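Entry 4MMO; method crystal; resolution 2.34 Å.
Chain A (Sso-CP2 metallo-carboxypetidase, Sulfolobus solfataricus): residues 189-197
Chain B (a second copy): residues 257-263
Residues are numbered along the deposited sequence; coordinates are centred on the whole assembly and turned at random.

Chain A 189-197: LDYGTKDLH
Chain B (257-263) KALGFKE

Two glycines let the backbones of two copies of one protein nearly touch: Gly A192 CA lies 3.9 Å from Phe B261 CA in a single beta bridge, the chains running antiparallel. Lys B262 N donates to Tyr A191 O (2.9 Å, 172°), and Thr A193 N donates to Gly B260 O (3.2 Å, 146°). Gly A192 is extended (phi/psi -164/-177); a CB there would sit 2.4 Å from Phe B261 CD1. Gly B260, just beyond the helix ending at Leu B259, adopts 99/0, angles that themselves call for glycine, and a CB would also strike Thr A193 OG1 at 2.5 Å.

Phe B261 (-78/143; chi1 -98°, chi2 44°) sends its flat ring between chain A groups. Leu A196 (m, t), its CA-to-CB bond pointing toward chain B, suits this site because its branched apolar side chain meets both ring and leucine: CD1 lies over one face, 3.8 Å from the Phe B261 ring centroid, and CD2 lies 4.3 Å from CD2 of Leu B259 (m, t). Tyr A191 O and Gly A192 N cover the opposite face, where Tyr A191 CB makes a CH-pi contact 4.2 Å from the centroid; this side chain (chi1 m) points sideways and its end leads away.

Long lysines reach carbonyls that this bridge does not use. Lys A194 (p, t, t, p) brings NZ to Leu B259 O (2.8 Å) and Ala B258 O (3.1 Å), its ammonium suited to two acceptors at the helix end. Lys B262 (m, t, t, t) extends NZ to Asp A190 O, 3.1 Å away. A water links the backbones, accepting from Lys A194 N (2.7 Å to its oxygen) and donating to Leu B259 O (3.0 Å).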

# COMPACT_ATOMS: atom_id res chain seq x y z
N LEU A 189 11.64 -1.18 5.61
CA LEU A 189 12.92 -0.79 5.04
C LEU A 189 12.94 0.73 4.97
O LEU A 189 11.96 1.35 4.59
CB LEU A 189 13.10 -1.37 3.63
CG LEU A 189 13.12 -2.89 3.49
CD1 LEU A 189 13.29 -3.27 2.03
CD2 LEU A 189 14.22 -3.50 4.33
N ASP A 190 14.07 1.31 5.35
CA ASP A 190 14.27 2.75 5.25
C ASP A 190 15.70 3.00 4.81
O ASP A 190 16.64 2.78 5.58
CB ASP A 190 13.98 3.43 6.59
CG ASP A 190 13.66 4.90 6.44
OD1 ASP A 190 14.24 5.54 5.55
OD2 ASP A 190 12.81 5.41 7.21
N TYR A 191 15.86 3.45 3.56
CA TYR A 191 17.18 3.52 2.94
C TYR A 191 17.77 4.93 2.91
O TYR A 191 18.95 5.11 2.60
CB TYR A 191 17.11 2.99 1.50
CG TYR A 191 17.04 1.49 1.36
CD1 TYR A 191 17.07 0.65 2.47
CD2 TYR A 191 16.93 0.90 0.11
CE1 TYR A 191 17.00 -0.72 2.34
CE2 TYR A 191 16.87 -0.47 -0.04
CZ TYR A 191 16.90 -1.28 1.08
OH TYR A 191 16.84 -2.65 0.93
N GLY A 192 16.95 5.93 3.22
CA GLY A 192 17.42 7.30 3.21
C GLY A 192 16.47 8.22 3.94
O GLY A 192 15.47 7.78 4.50
N THR A 193 16.78 9.52 3.93
CA THR A 193 16.00 10.50 4.66
C THR A 193 14.83 11.04 3.84
O THR A 193 13.85 11.51 4.40
CB THR A 193 16.88 11.69 5.09
OG1 THR A 193 17.55 12.24 3.94
CG2 THR A 193 17.92 11.25 6.11
N LYS A 194 14.95 10.96 2.52
CA LYS A 194 13.91 11.51 1.65
C LYS A 194 13.80 10.76 0.32
O LYS A 194 14.73 10.07 -0.10
CB LYS A 194 14.19 12.99 1.37
CG LYS A 194 15.51 13.25 0.66
CD LYS A 194 15.79 14.73 0.53
CE LYS A 194 17.19 14.99 -0.01
NZ LYS A 194 17.39 14.40 -1.36
N ASP A 195 12.66 10.91 -0.33
CA ASP A 195 12.46 10.37 -1.66
C ASP A 195 13.41 11.07 -2.63
O ASP A 195 13.77 12.23 -2.44
CB ASP A 195 11.01 10.57 -2.11
CG ASP A 195 10.02 9.79 -1.26
OD1 ASP A 195 10.43 8.80 -0.62
OD2 ASP A 195 8.83 10.17 -1.23
N LEU A 196 13.81 10.34 -3.67
CA LEU A 196 14.70 10.88 -4.69
C LEU A 196 13.99 10.92 -6.03
O LEU A 196 13.04 10.18 -6.26
CB LEU A 196 15.94 10.01 -4.83
CG LEU A 196 16.64 9.63 -3.53
CD1 LEU A 196 17.86 8.77 -3.83
CD2 LEU A 196 17.03 10.87 -2.74
N HIS A 197 14.47 11.79 -6.91
CA HIS A 197 14.04 11.79 -8.30
C HIS A 197 14.47 10.45 -8.89
O HIS A 197 15.63 10.05 -8.77
CB HIS A 197 14.69 12.96 -9.04
CG HIS A 197 14.16 13.19 -10.42
ND1 HIS A 197 13.51 12.22 -11.15
CD2 HIS A 197 14.20 14.29 -11.22
CE1 HIS A 197 13.17 12.70 -12.33
NE2 HIS A 197 13.58 13.95 -12.40
N LYS B 257 25.75 13.12 -0.06
CA LYS B 257 25.18 13.91 1.02
C LYS B 257 23.87 14.56 0.59
O LYS B 257 22.91 14.62 1.35
CB LYS B 257 26.17 14.99 1.48
N ALA B 258 23.84 15.05 -0.65
CA ALA B 258 22.67 15.75 -1.17
C ALA B 258 21.51 14.81 -1.45
O ALA B 258 20.35 15.22 -1.44
CB ALA B 258 23.04 16.52 -2.44
N LEU B 259 21.81 13.54 -1.70
CA LEU B 259 20.77 12.55 -1.94
C LEU B 259 20.10 12.13 -0.64
O LEU B 259 18.87 12.14 -0.53
CB LEU B 259 21.34 11.32 -2.66
CG LEU B 259 21.69 11.51 -4.14
CD1 LEU B 259 22.25 10.21 -4.72
CD2 LEU B 259 20.49 11.98 -4.96
N GLY B 260 20.90 11.76 0.35
CA GLY B 260 20.40 11.42 1.67
C GLY B 260 20.27 9.93 1.91
O GLY B 260 19.84 9.51 2.98
N PHE B 261 20.63 9.13 0.91
CA PHE B 261 20.62 7.68 1.07
C PHE B 261 21.84 7.23 1.86
O PHE B 261 22.93 7.79 1.70
CB PHE B 261 20.58 6.97 -0.29
CG PHE B 261 19.21 6.53 -0.71
CD1 PHE B 261 18.11 7.36 -0.56
CD2 PHE B 261 19.02 5.28 -1.29
CE1 PHE B 261 16.85 6.95 -0.95
CE2 PHE B 261 17.76 4.86 -1.69
CZ PHE B 261 16.67 5.70 -1.52
N LYS B 262 21.65 6.23 2.70
CA LYS B 262 22.72 5.72 3.55
C LYS B 262 23.87 5.16 2.73
O LYS B 262 25.02 5.14 3.18
CB LYS B 262 22.17 4.63 4.47
CG LYS B 262 21.01 5.09 5.35
CD LYS B 262 20.37 3.92 6.09
CE LYS B 262 19.24 4.38 6.98
NZ LYS B 262 18.70 3.28 7.83
N GLU B 263 23.57 4.69 1.52
CA GLU B 263 24.58 4.05 0.68
C GLU B 263 24.23 4.15 -0.81
O GLU B 263 23.07 4.02 -1.20
CB GLU B 263 24.72 2.58 1.07
CG GLU B 263 26.08 2.23 1.65
CD GLU B 263 26.22 0.75 1.96
OE1 GLU B 263 25.18 0.07 2.08
OE2 GLU B 263 27.36 0.27 2.08
O HOH W 1 17.09 10.25 1.03